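Alpha-(N-acetylaminomethylene)succinic acid hydrolase (Mesorhizobium loti, PDB 3KXP) catalyses the final step of vitamin B6 degradation, hydrolysing (E)-2-(acetamidomethylene)succinate to succinic semialdehyde, acetate, ammonia and carbon dioxide. Local coordinates at residues K65-M71 with S92-I98; V159-V163 with I308-I312; I193-E197 with I212-E217. One frame throughout, in Å; residues are numbered along the deposited sequence.

Contact 1: residues K65-M71 with S92-I98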
ATOM      1  N   LYS A  65     -12.996 -20.427   9.550  1.00 35.12           N
ATOM      2  CA  LYS A  65     -14.275 -19.736   9.585  1.00 33.86           C
ATOM      3  C   LYS A  65     -14.496 -18.922   8.315  1.00 33.74           C
ATOM      4  O   LYS A  65     -13.550 -18.425   7.709  1.00 33.04           O
ATOM      5  CB  LYS A  65     -14.368 -18.823  10.807  1.00 33.34           C
ATOM      6  CG  LYS A  65     -15.703 -18.106  10.915  1.00 35.67           C
ATOM      7  CD  LYS A  65     -15.825 -17.304  12.194  1.00 35.61           C
ATOM      8  CE  LYS A  65     -17.156 -16.585  12.226  1.00 36.67           C
ATOM      9  NZ  LYS A  65     -18.260 -17.541  11.955  1.00 38.73           N
ATOM     10  N   GLY A  66     -15.756 -18.803   7.912  1.00 34.21           N
ATOM     11  CA  GLY A  66     -16.093 -18.039   6.725  1.00 34.21           C
ATOM     12  C   GLY A  66     -15.988 -18.783   5.407  1.00 34.76           C
ATOM     13  O   GLY A  66     -15.752 -19.990   5.360  1.00 34.86           O
ATOM     14  N   SER A  67     -16.177 -18.039   4.323  1.00 36.50           N
ATOM     15  CA  SER A  67     -16.099 -18.583   2.972  1.00 37.93           C
ATOM     16  C   SER A  67     -15.602 -17.481   2.041  1.00 37.17           C
ATOM     17  O   SER A  67     -15.733 -16.294   2.342  1.00 36.29           O
ATOM     18  CB  SER A  67     -17.478 -19.060   2.513  1.00 39.04           C
ATOM     19  OG  SER A  67     -18.410 -17.995   2.562  1.00 39.81           O
ATOM     20  N   GLY A  68     -15.038 -17.874   0.907  1.00 37.09           N
ATOM     21  CA  GLY A  68     -14.527 -16.898  -0.035  1.00 34.66           C
ATOM     22  C   GLY A  68     -13.059 -17.171  -0.264  1.00 33.75           C
ATOM     23  O   GLY A  68     -12.560 -18.214   0.165  1.00 32.70           O
ATOM     24  N   PRO A  69     -12.332 -16.268  -0.940  1.00 32.50           N
ATOM     25  CA  PRO A  69     -10.905 -16.486  -1.185  1.00 31.90           C
ATOM     26  C   PRO A  69     -10.178 -16.840   0.113  1.00 31.47           C
ATOM     27  O   PRO A  69     -10.573 -16.412   1.200  1.00 29.99           O
ATOM     28  CB  PRO A  69     -10.452 -15.150  -1.767  1.00 33.01           C
ATOM     29  CG  PRO A  69     -11.674 -14.684  -2.497  1.00 31.92           C
ATOM     30  CD  PRO A  69     -12.770 -14.979  -1.501  1.00 32.31           C
ATOM     31  N   LEU A  70      -9.113 -17.621  -0.004  1.00 31.24           N
ATOM     32  CA  LEU A  70      -8.360 -18.040   1.162  1.00 32.10           C
ATOM     33  C   LEU A  70      -7.416 -16.976   1.725  1.00 33.84           C
ATOM     34  O   LEU A  70      -6.674 -16.324   0.987  1.00 31.48           O
ATOM     35  CB  LEU A  70      -7.563 -19.298   0.832  1.00 32.32           C
ATOM     36  CG  LEU A  70      -6.774 -19.909   1.991  1.00 34.26           C
ATOM     37  CD1 LEU A  70      -7.741 -20.364   3.085  1.00 33.45           C
ATOM     38  CD2 LEU A  70      -5.938 -21.080   1.478  1.00 32.61           C
HETATM   39  N   MSE A  71      -7.454 -16.816   3.045  1.00 35.00           N
HETATM   40  CA  MSE A  71      -6.593 -15.867   3.737  1.00 34.47           C
HETATM   41  C   MSE A  71      -6.031 -16.551   4.981  1.00 32.25           C
HETATM   42  O   MSE A  71      -6.766 -16.840   5.926  1.00 30.14           O
HETATM   43  CB  MSE A  71      -7.382 -14.629   4.133  1.00 38.23           C
HETATM   44  CG  MSE A  71      -6.509 -13.497   4.616  1.00 47.25           C
HETATM   45 SE   MSE A  71      -7.528 -11.883   4.922  1.00 64.15          SE
HETATM   46  CE  MSE A  71      -7.716 -11.296   3.085  1.00 56.57           C
ATOM     47  N   SER A  92     -14.367 -12.648   7.840  1.00 41.03           N
ATOM     48  CA  SER A  92     -15.002 -13.941   7.564  1.00 43.22           C
ATOM     49  C   SER A  92     -16.128 -13.958   6.538  1.00 43.25           C
ATOM     50  O   SER A  92     -16.288 -14.935   5.805  1.00 42.25           O
ATOM     51  CB  SER A  92     -15.517 -14.555   8.864  1.00 44.68           C
ATOM     52  OG  SER A  92     -14.440 -14.964   9.682  1.00 50.86           O
ATOM     53  N   ASP A  93     -16.916 -12.890   6.497  1.00 42.97           N
ATOM     54  CA  ASP A  93     -18.015 -12.818   5.551  1.00 43.40           C
ATOM     55  C   ASP A  93     -17.561 -12.737   4.094  1.00 42.29           C
ATOM     56  O   ASP A  93     -18.326 -13.072   3.194  1.00 43.43           O
ATOM     57  CB  ASP A  93     -18.919 -11.628   5.887  1.00 45.89           C
ATOM     58  CG  ASP A  93     -18.153 -10.452   6.479  1.00 51.50           C
ATOM     59  OD1 ASP A  93     -17.253  -9.902   5.805  1.00 51.91           O
ATOM     60  OD2 ASP A  93     -18.460 -10.077   7.633  1.00 55.95           O
ATOM     61  N   ARG A  94     -16.313 -12.330   3.862  1.00 40.14           N
ATOM     62  CA  ARG A  94     -15.786 -12.184   2.501  1.00 37.86           C
ATOM     63  C   ARG A  94     -14.641 -13.139   2.171  1.00 35.92           C
ATOM     64  O   ARG A  94     -14.343 -13.370   0.997  1.00 36.60           O
ATOM     65  CB  ARG A  94     -15.294 -10.751   2.280  1.00 38.50           C
ATOM     66  CG  ARG A  94     -16.298  -9.664   2.639  1.00 39.70           C
ATOM     67  CD  ARG A  94     -15.569  -8.367   2.977  1.00 39.79           C
ATOM     68  NE  ARG A  94     -14.603  -8.033   1.936  1.00 41.26           N
ATOM     69  CZ  ARG A  94     -13.608  -7.166   2.073  1.00 39.11           C
ATOM     70  NH1 ARG A  94     -13.419  -6.519   3.214  1.00 37.60           N
ATOM     71  NH2 ARG A  94     -12.785  -6.965   1.061  1.00 40.29           N
ATOM     72  N   PHE A  95     -13.979 -13.665   3.196  1.00 31.81           N
ATOM     73  CA  PHE A  95     -12.877 -14.595   2.968  1.00 29.73           C
ATOM     74  C   PHE A  95     -12.959 -15.808   3.888  1.00 28.93           C
ATOM     75  O   PHE A  95     -13.599 -15.771   4.944  1.00 25.39           O
ATOM     76  CB  PHE A  95     -11.504 -13.948   3.229  1.00 29.59           C
ATOM     77  CG  PHE A  95     -11.262 -12.662   2.493  1.00 27.97           C
ATOM     78  CD1 PHE A  95     -11.708 -11.451   3.016  1.00 25.44           C
ATOM     79  CD2 PHE A  95     -10.548 -12.654   1.300  1.00 26.17           C
ATOM     80  CE1 PHE A  95     -11.446 -10.255   2.365  1.00 24.47           C
ATOM     81  CE2 PHE A  95     -10.283 -11.460   0.638  1.00 26.22           C
ATOM     82  CZ  PHE A  95     -10.731 -10.259   1.172  1.00 24.82           C
ATOM     83  N   THR A  96     -12.301 -16.883   3.461  1.00 28.24           N
ATOM     84  CA  THR A  96     -12.200 -18.095   4.261  1.00 28.04           C
ATOM     85  C   THR A  96     -10.938 -17.817   5.083  1.00 27.12           C
ATOM     86  O   THR A  96      -9.815 -17.978   4.595  1.00 27.59           O
ATOM     87  CB  THR A  96     -11.968 -19.353   3.383  1.00 28.49           C
ATOM     88  OG1 THR A  96     -13.123 -19.591   2.562  1.00 31.94           O
ATOM     89  CG2 THR A  96     -11.717 -20.575   4.258  1.00 27.69           C
ATOM     90  N   THR A  97     -11.131 -17.359   6.314  1.00 26.78           N
ATOM     91  CA  THR A  97     -10.023 -17.034   7.199  1.00 26.47           C
ATOM     92  C   THR A  97      -9.563 -18.238   8.012  1.00 28.20           C
ATOM     93  O   THR A  97     -10.350 -18.857   8.733  1.00 29.81           O
ATOM     94  CB  THR A  97     -10.413 -15.916   8.183  1.00 26.48           C
ATOM     95  OG1 THR A  97     -11.463 -16.380   9.043  1.00 25.30           O
ATOM     96  CG2 THR A  97     -10.897 -14.688   7.426  1.00 25.47           C
ATOM     97  N   ILE A  98      -8.279 -18.560   7.905  1.00 27.55           N
ATOM     98  CA  ILE A  98      -7.717 -19.682   8.638  1.00 26.19           C
ATOM     99  C   ILE A  98      -6.417 -19.280   9.323  1.00 27.32           C
ATOM    100  O   ILE A  98      -5.477 -18.817   8.670  1.00 28.39           O
ATOM    101  CB  ILE A  98      -7.442 -20.887   7.702  1.00 24.25           C
ATOM    102  CG1 ILE A  98      -8.758 -21.367   7.068  1.00 26.14           C
ATOM    103  CG2 ILE A  98      -6.803 -22.015   8.492  1.00 23.94           C
ATOM    104  CD1 ILE A  98      -8.637 -22.596   6.158  1.00 20.37           C
TER

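Contact 2: residues V159-V163 with I308-I312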
ATOM      1  N   VAL A 159       0.636 -18.007  -3.632  1.00 31.82           N
ATOM      2  CA  VAL A 159       0.244 -16.849  -2.846  1.00 31.13           C
ATOM      3  C   VAL A 159      -0.096 -15.600  -3.644  1.00 31.74           C
ATOM      4  O   VAL A 159       0.658 -15.146  -4.509  1.00 32.91           O
ATOM      5  CB  VAL A 159       1.321 -16.538  -1.765  1.00 30.00           C
ATOM      6  CG1 VAL A 159       2.677 -16.969  -2.256  1.00 31.05           C
ATOM      7  CG2 VAL A 159       1.317 -15.058  -1.406  1.00 27.07           C
ATOM      8  N   ARG A 160      -1.262 -15.059  -3.324  1.00 31.26           N
ATOM      9  CA  ARG A 160      -1.808 -13.871  -3.958  1.00 31.89           C
ATOM     10  C   ARG A 160      -1.133 -12.583  -3.481  1.00 31.21           C
ATOM     11  O   ARG A 160      -0.763 -11.729  -4.287  1.00 29.80           O
ATOM     12  CB  ARG A 160      -3.311 -13.822  -3.672  1.00 32.18           C
ATOM     13  CG  ARG A 160      -4.005 -12.533  -4.044  1.00 34.94           C
ATOM     14  CD  ARG A 160      -5.500 -12.649  -3.758  1.00 35.83           C
ATOM     15  NE  ARG A 160      -6.100 -11.344  -3.493  1.00 38.77           N
ATOM     16  CZ  ARG A 160      -7.395 -11.138  -3.280  1.00 37.46           C
ATOM     17  NH1 ARG A 160      -8.250 -12.153  -3.303  1.00 35.16           N
ATOM     18  NH2 ARG A 160      -7.830  -9.907  -3.041  1.00 38.07           N
ATOM     19  N   SER A 161      -0.971 -12.457  -2.168  1.00 29.40           N
ATOM     20  CA  SER A 161      -0.367 -11.271  -1.585  1.00 27.93           C
ATOM     21  C   SER A 161      -0.023 -11.501  -0.123  1.00 28.21           C
ATOM     22  O   SER A 161      -0.550 -12.413   0.520  1.00 27.27           O
ATOM     23  CB  SER A 161      -1.327 -10.090  -1.697  1.00 26.28           C
ATOM     24  OG  SER A 161      -2.584 -10.423  -1.142  1.00 29.29           O
ATOM     25  N   VAL A 162       0.851 -10.653   0.403  1.00 26.88           N
ATOM     26  CA  VAL A 162       1.275 -10.767   1.786  1.00 26.02           C
ATOM     27  C   VAL A 162       1.160  -9.467   2.561  1.00 25.36           C
ATOM     28  O   VAL A 162       1.429  -8.389   2.035  1.00 27.97           O
ATOM     29  CB  VAL A 162       2.744 -11.200   1.885  1.00 24.56           C
ATOM     30  CG1 VAL A 162       3.160 -11.291   3.351  1.00 22.75           C
ATOM     31  CG2 VAL A 162       2.948 -12.517   1.176  1.00 27.83           C
ATOM     32  N   VAL A 163       0.752  -9.585   3.814  1.00 22.63           N
ATOM     33  CA  VAL A 163       0.682  -8.450   4.714  1.00 20.31           C
ATOM     34  C   VAL A 163       1.717  -8.827   5.772  1.00 20.85           C
ATOM     35  O   VAL A 163       1.430  -9.614   6.677  1.00 21.87           O
ATOM     36  CB  VAL A 163      -0.696  -8.310   5.379  1.00 20.60           C
ATOM     37  CG1 VAL A 163      -0.641  -7.234   6.435  1.00 16.63           C
ATOM     38  CG2 VAL A 163      -1.763  -7.964   4.330  1.00 20.88           C
ATOM     39  N   ILE A 308      -5.346  -3.434   6.128  1.00 22.89           N
ATOM     40  CA  ILE A 308      -5.491  -4.664   5.357  1.00 24.12           C
ATOM     41  C   ILE A 308      -6.583  -4.522   4.292  1.00 24.29           C
ATOM     42  O   ILE A 308      -6.405  -4.945   3.148  1.00 26.13           O
ATOM     43  CB  ILE A 308      -5.820  -5.861   6.268  1.00 24.22           C
ATOM     44  CG1 ILE A 308      -4.616  -6.169   7.160  1.00 25.66           C
ATOM     45  CG2 ILE A 308      -6.184  -7.070   5.423  1.00 24.61           C
ATOM     46  CD1 ILE A 308      -4.870  -7.241   8.192  1.00 27.27           C
ATOM     47  N   THR A 309      -7.703  -3.915   4.661  1.00 24.37           N
ATOM     48  CA  THR A 309      -8.790  -3.737   3.710  1.00 26.23           C
ATOM     49  C   THR A 309      -8.398  -2.726   2.637  1.00 26.06           C
ATOM     50  O   THR A 309      -8.826  -2.848   1.499  1.00 29.35           O
ATOM     51  CB  THR A 309     -10.104  -3.296   4.406  1.00 24.55           C
ATOM     52  OG1 THR A 309      -9.886  -2.089   5.147  1.00 25.43           O
ATOM     53  CG2 THR A 309     -10.589  -4.384   5.363  1.00 23.95           C
ATOM     54  N   ASN A 310      -7.577  -1.737   2.976  1.00 26.12           N
ATOM     55  CA  ASN A 310      -7.155  -0.770   1.960  1.00 27.87           C
ATOM     56  C   ASN A 310      -6.277  -1.493   0.942  1.00 28.68           C
ATOM     57  O   ASN A 310      -6.352  -1.240  -0.261  1.00 30.29           O
ATOM     58  CB  ASN A 310      -6.350   0.380   2.573  1.00 25.49           C
ATOM     59  CG  ASN A 310      -7.222   1.398   3.288  1.00 28.38           C
ATOM     60  OD1 ASN A 310      -8.382   1.612   2.922  1.00 26.47           O
ATOM     61  ND2 ASN A 310      -6.655   2.051   4.301  1.00 23.58           N
ATOM     62  N   PHE A 311      -5.460  -2.411   1.450  1.00 29.05           N
ATOM     63  CA  PHE A 311      -4.527  -3.187   0.639  1.00 28.59           C
ATOM     64  C   PHE A 311      -5.195  -4.127  -0.354  1.00 29.19           C
ATOM     65  O   PHE A 311      -5.070  -3.950  -1.563  1.00 29.96           O
ATOM     66  CB  PHE A 311      -3.612  -4.006   1.551  1.00 26.80           C
ATOM     67  CG  PHE A 311      -2.477  -4.683   0.832  1.00 24.16           C
ATOM     68  CD1 PHE A 311      -2.136  -5.997   1.132  1.00 22.60           C
ATOM     69  CD2 PHE A 311      -1.724  -3.993  -0.115  1.00 22.54           C
ATOM     70  CE1 PHE A 311      -1.060  -6.617   0.502  1.00 24.49           C
ATOM     71  CE2 PHE A 311      -0.647  -4.597  -0.752  1.00 22.46           C
ATOM     72  CZ  PHE A 311      -0.308  -5.914  -0.445  1.00 24.01           C
ATOM     73  N   ILE A 312      -5.906  -5.124   0.163  1.00 29.30           N
ATOM     74  CA  ILE A 312      -6.559  -6.119  -0.683  1.00 31.62           C
ATOM     75  C   ILE A 312      -7.779  -5.656  -1.494  1.00 31.37           C
ATOM     76  O   ILE A 312      -8.098  -6.260  -2.520  1.00 32.05           O
ATOM     77  CB  ILE A 312      -6.952  -7.360   0.158  1.00 31.39           C
ATOM     78  CG1 ILE A 312      -7.875  -6.939   1.300  1.00 32.45           C
ATOM     79  CG2 ILE A 312      -5.694  -8.024   0.726  1.00 31.49           C
ATOM     80  CD1 ILE A 312      -8.311  -8.067   2.192  1.00 32.39           C
TER

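Contact 3: residues I193-E197 with I212-E217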
ATOM      1  N   ILE A 193      -4.380 -19.720  35.603  1.00 34.80           N
ATOM      2  CA  ILE A 193      -4.471 -18.761  34.521  1.00 35.42           C
ATOM      3  C   ILE A 193      -4.184 -17.334  34.975  1.00 36.56           C
ATOM      4  O   ILE A 193      -3.652 -16.535  34.207  1.00 37.26           O
ATOM      5  CB  ILE A 193      -5.842 -18.840  33.801  1.00 35.15           C
ATOM      6  CG1 ILE A 193      -5.745 -18.129  32.445  1.00 35.30           C
ATOM      7  CG2 ILE A 193      -6.931 -18.229  34.654  1.00 33.48           C
ATOM      8  CD1 ILE A 193      -6.972 -18.268  31.575  1.00 34.13           C
ATOM      9  N   LYS A 194      -4.508 -17.013  36.224  1.00 37.97           N
ATOM     10  CA  LYS A 194      -4.250 -15.667  36.722  1.00 38.34           C
ATOM     11  C   LYS A 194      -2.747 -15.381  36.688  1.00 37.20           C
ATOM     12  O   LYS A 194      -2.318 -14.287  36.309  1.00 35.44           O
ATOM     13  CB  LYS A 194      -4.785 -15.500  38.149  1.00 41.43           C
ATOM     14  CG  LYS A 194      -4.476 -14.136  38.741  1.00 46.98           C
ATOM     15  CD  LYS A 194      -5.231 -13.858  40.031  1.00 52.28           C
ATOM     16  CE  LYS A 194      -5.032 -12.401  40.452  1.00 56.65           C
ATOM     17  NZ  LYS A 194      -5.835 -12.017  41.653  1.00 60.59           N
ATOM     18  N   ALA A 195      -1.950 -16.374  37.065  1.00 35.13           N
ATOM     19  CA  ALA A 195      -0.502 -16.213  37.066  1.00 35.53           C
ATOM     20  C   ALA A 195       0.023 -16.061  35.635  1.00 33.51           C
ATOM     21  O   ALA A 195       1.018 -15.385  35.405  1.00 34.06           O
ATOM     22  CB  ALA A 195       0.165 -17.411  37.754  1.00 33.82           C
ATOM     23  N   VAL A 196      -0.651 -16.693  34.680  1.00 33.52           N
ATOM     24  CA  VAL A 196      -0.251 -16.620  33.276  1.00 32.61           C
ATOM     25  C   VAL A 196      -0.481 -15.209  32.741  1.00 32.30           C
ATOM     26  O   VAL A 196       0.359 -14.666  32.025  1.00 32.31           O
ATOM     27  CB  VAL A 196      -1.053 -17.625  32.404  1.00 31.95           C
ATOM     28  CG1 VAL A 196      -0.720 -17.432  30.919  1.00 30.69           C
ATOM     29  CG2 VAL A 196      -0.724 -19.043  32.817  1.00 31.60           C
ATOM     30  N   GLU A 197      -1.624 -14.622  33.086  1.00 31.73           N
ATOM     31  CA  GLU A 197      -1.946 -13.273  32.640  1.00 32.55           C
ATOM     32  C   GLU A 197      -1.009 -12.249  33.269  1.00 31.15           C
ATOM     33  O   GLU A 197      -0.564 -11.316  32.598  1.00 29.74           O
ATOM     34  CB  GLU A 197      -3.387 -12.939  32.985  1.00 34.25           C
ATOM     35  CG  GLU A 197      -4.381 -13.806  32.263  1.00 38.79           C
ATOM     36  CD  GLU A 197      -5.786 -13.568  32.744  1.00 42.59           C
ATOM     37  OE1 GLU A 197      -6.051 -13.806  33.942  1.00 45.43           O
ATOM     38  OE2 GLU A 197      -6.625 -13.137  31.928  1.00 47.03           O
ATOM     39  N   ILE A 212      -4.357 -10.200  26.104  1.00 23.80           N
ATOM     40  CA  ILE A 212      -3.574 -10.956  27.066  1.00 25.78           C
ATOM     41  C   ILE A 212      -4.368 -12.211  27.435  1.00 27.63           C
ATOM     42  O   ILE A 212      -3.835 -13.324  27.414  1.00 28.88           O
ATOM     43  CB  ILE A 212      -3.272 -10.127  28.346  1.00 25.81           C
ATOM     44  CG1 ILE A 212      -2.258  -9.025  28.027  1.00 22.76           C
ATOM     45  CG2 ILE A 212      -2.722 -11.037  29.453  1.00 23.92           C
ATOM     46  CD1 ILE A 212      -0.886  -9.537  27.655  1.00 21.18           C
ATOM     47  N   ARG A 213      -5.646 -12.026  27.753  1.00 28.28           N
ATOM     48  CA  ARG A 213      -6.514 -13.142  28.117  1.00 30.07           C
ATOM     49  C   ARG A 213      -6.596 -14.183  26.995  1.00 29.60           C
ATOM     50  O   ARG A 213      -6.578 -15.387  27.263  1.00 29.00           O
ATOM     51  CB  ARG A 213      -7.909 -12.618  28.485  1.00 31.81           C
ATOM     52  CG  ARG A 213      -9.027 -13.649  28.500  1.00 35.44           C
ATOM     53  CD  ARG A 213      -8.844 -14.772  29.528  1.00 41.77           C
ATOM     54  NE  ARG A 213      -8.892 -14.347  30.929  1.00 45.10           N
ATOM     55  CZ  ARG A 213      -9.280 -15.135  31.936  1.00 47.13           C
ATOM     56  NH1 ARG A 213      -9.668 -16.382  31.695  1.00 45.19           N
ATOM     57  NH2 ARG A 213      -9.251 -14.693  33.190  1.00 46.17           N
ATOM     58  N   ILE A 214      -6.679 -13.735  25.743  1.00 27.66           N
ATOM     59  CA  ILE A 214      -6.738 -14.678  24.631  1.00 27.25           C
ATOM     60  C   ILE A 214      -5.468 -15.537  24.566  1.00 27.15           C
ATOM     61  O   ILE A 214      -5.550 -16.749  24.368  1.00 28.35           O
ATOM     62  CB  ILE A 214      -6.956 -13.953  23.278  1.00 27.08           C
ATOM     63  CG1 ILE A 214      -8.405 -13.470  23.190  1.00 25.60           C
ATOM     64  CG2 ILE A 214      -6.641 -14.898  22.107  1.00 23.83           C
ATOM     65  CD1 ILE A 214      -8.706 -12.621  21.966  1.00 27.15           C
ATOM     66  N   ARG A 215      -4.304 -14.916  24.731  1.00 25.92           N
ATOM     67  CA  ARG A 215      -3.043 -15.653  24.713  1.00 25.93           C
ATOM     68  C   ARG A 215      -3.002 -16.607  25.906  1.00 27.33           C
ATOM     69  O   ARG A 215      -2.602 -17.768  25.786  1.00 27.93           O
ATOM     70  CB  ARG A 215      -1.851 -14.697  24.811  1.00 25.36           C
ATOM     71  CG  ARG A 215      -1.487 -13.968  23.530  1.00 24.60           C
ATOM     72  CD  ARG A 215      -0.423 -12.928  23.826  1.00 23.60           C
ATOM     73  NE  ARG A 215       0.072 -12.256  22.632  1.00 21.72           N
ATOM     74  CZ  ARG A 215       1.247 -12.512  22.069  1.00 22.05           C
ATOM     75  NH1 ARG A 215       2.053 -13.432  22.594  1.00 23.18           N
ATOM     76  NH2 ARG A 215       1.621 -11.843  20.987  1.00 20.23           N
ATOM     77  N   ALA A 216      -3.415 -16.104  27.062  1.00 26.89           N
ATOM     78  CA  ALA A 216      -3.426 -16.896  28.286  1.00 28.69           C
ATOM     79  C   ALA A 216      -4.254 -18.184  28.173  1.00 28.86           C
ATOM     80  O   ALA A 216      -3.820 -19.250  28.604  1.00 29.26           O
ATOM     81  CB  ALA A 216      -3.948 -16.043  29.443  1.00 25.80           C
ATOM     82  N   GLU A 217      -5.440 -18.083  27.590  1.00 29.33           N
ATOM     83  CA  GLU A 217      -6.307 -19.242  27.462  1.00 31.05           C
ATOM     84  C   GLU A 217      -5.925 -20.181  26.332  1.00 29.33           C
ATOM     85  O   GLU A 217      -6.247 -21.355  26.384  1.00 30.32           O
ATOM     86  CB  GLU A 217      -7.759 -18.810  27.240  1.00 33.44           C
ATOM     87  CG  GLU A 217      -8.299 -17.830  28.256  1.00 40.65           C
ATOM     88  CD  GLU A 217      -9.774 -17.527  28.043  1.00 44.79           C
ATOM     89  OE1 GLU A 217     -10.196 -17.431  26.867  1.00 47.00           O
ATOM     90  OE2 GLU A 217     -10.505 -17.373  29.047  1.00 47.38           O
TER

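Contact 1: residues K65-M71 with S92-I98
Met71, present in the crystal as selenomethionine, lays its terminal methyl over one face of the Phe95 ring: CE stands 3.5 Å from the ring centroid and 10° off the ring normal, a CH-pi contact. The selenium lies above the same ring at a greater distance, which makes the pair a Met-aromatic contact. The Met71 side chain runs extended to SE and bends only at the last torsion (chi3 -78°), and this bend brings the methyl to the ring. Pro69 works at the border of the ring, its O lying near the ring plane and its CB 4.0 Å from Phe95 CD2. On the other sheet face, Leu70 CD1 meets Ile98 CD1 at 3.9 Å.

Between these apolar groups runs the backbone pairing of two parallel strands. Thr96 N gives a bond to Pro69 O (2.9 Å), Met71 N one to Thr96 O, and Ile98 N one to Met71 O (3.0 Å). The two strands belong to a beta-alpha-beta unit of the alpha/beta hydrolase sheet, joined through helix 85-89. The strand of Thr96 also meets Lys65, antiparallel, on its other edge, where Thr97 N donates to Lys65 O at 3.0 Å.

The connection from Lys65 to Leu70 passes over the start of strand 96-100, at Phe95 and Thr96. Thr96 OG1 secures it with a bond to Gly68 O (2.8 Å). Gly66 and Gly68 come so near that a beta carbon on Gly66 would clash with Ser92 O, and one on Gly68 with Arg94 O. Nearby, Ser92 OG touches the Lys65 chain but bonds to Met88 O, while Arg94 NH2 forms a salt bridge with Asp313. The strand backbones are thus bonded within the sheet, while the Met71 methyl and Phe95 ring face Ile312 of helix 301-313.

Contact 2: residues V159-V163 with I308-I312
Arg160 NH2 approaches Ile312 O in the plane of its guanidinium, but at 3.7 Å the two atoms are merely near, not bonded; the nitrogen is hydrogen-bonded instead to Ala314 O of the second subunit. The side chain of Arg160 is extended from CG to NE, which carries its end from the corner at Arg160 across Ile312 at about a right angle. Deeper in, the contact becomes apolar. Phe311, with CG anti to its backbone nitrogen (chi1 -171°), reaches from the helix to the strand: its CD1 lies 3.8 Å from Val163 CG2, and its CE1 comes to 3.4 Å from Val162 O. With Phe311 cut back to an alanine, a gap would probably open between helix and sheet beside Val163 CG2 and the Val162 carbonyl. Val163 CG1 meets Ile308 CG1 at 4.2 Å. Ser161 OG is buried near Ile312 CG2 and has no polar partner in the model.

Strand 161-163 and helix 308-312 run nearly antiparallel (162°), their axes 10.1 Å apart, as in the layered packing of an alpha/beta hydrolase. Helix 301-313 covers this sheet face, strands 136-141 and 258-263 flank the strand, and helix 143-154 packs on Val162 from the far side.

Contact 3: residues I193-E197 with I212-E217
Glu197 and Arg213 face each other across the helix pair through a salt bridge in which Glu197 OE2 lies 2.8 Å from Arg213 NE. The hydrogen bond within it is weak, since the N-H points well off the oxygen (117°), and the carboxylate and guanidinium planes stand 87° apart, so the two groups do not meet in the flat, doubly bonded way. Beneath the charges, Glu197 CG rests 3.6 Å from Ala216 CB. Val196 CG1 touches the same methyl at 3.8 Å. Ile193 joins them: its CD1 reaches 3.3 Å from Arg213 NH1 and also meets the aliphatic CG of Glu217. On the inner side, Ile212 CG2 packs against Glu197 O.

The two short segments cross at 128° with their axes 9.2 Å apart, and the small Ala216 is consistent with the close approach of the backbones there, the CA atoms of Glu197 and Ala216 lying 5.9 Å apart. Both helices belong to the largely helical insertion between strands 159-165 and 258-263, where members of the alpha/beta hydrolase superfamily commonly carry a cap over the core.

What positions the arginine is its own helix. Arg213 is bent at its second and third torsions, which turns the guanidinium forward along its helix, towards Glu217 one turn on, where NH1 donates to Glu217 OE2 at 2.9 Å. Glu217 OE2 lies near the guanidinium plane, and the donor comes to its anti side somewhat out of the carboxylate plane. Glu197, Arg213 and Glu217 thus form a salt-bridge network in which the arginine stands between two acids and would be expected to ease their mutual repulsion. Leu200 of helix 193-203 touches both Ile212 and Ala216. Phe190, in the preceding loop, backs Val196.

Contacts 1 and 2 share one sheet and meet directly: Ile312 CD1 of contact 2 comes to 3.4 Å from both Met71 CE and Phe95 CZ of contact 1, so helix 301-313 spans the two. Their chemistry differs even so. Contact 1 is strand against strand, bonded through the backbone and only partly buried, with its connecting loop at the surface; contact 2 is helix against sheet, buried, and mainly apolar, with Arg160 bonded to the second subunit at its border. Contact 3 stands apart, its nearest atoms about 13 Å from contact 1. Partly buried, it joins two helices between strands 159-165 and 258-263, and sets a charged network over a small apolar base.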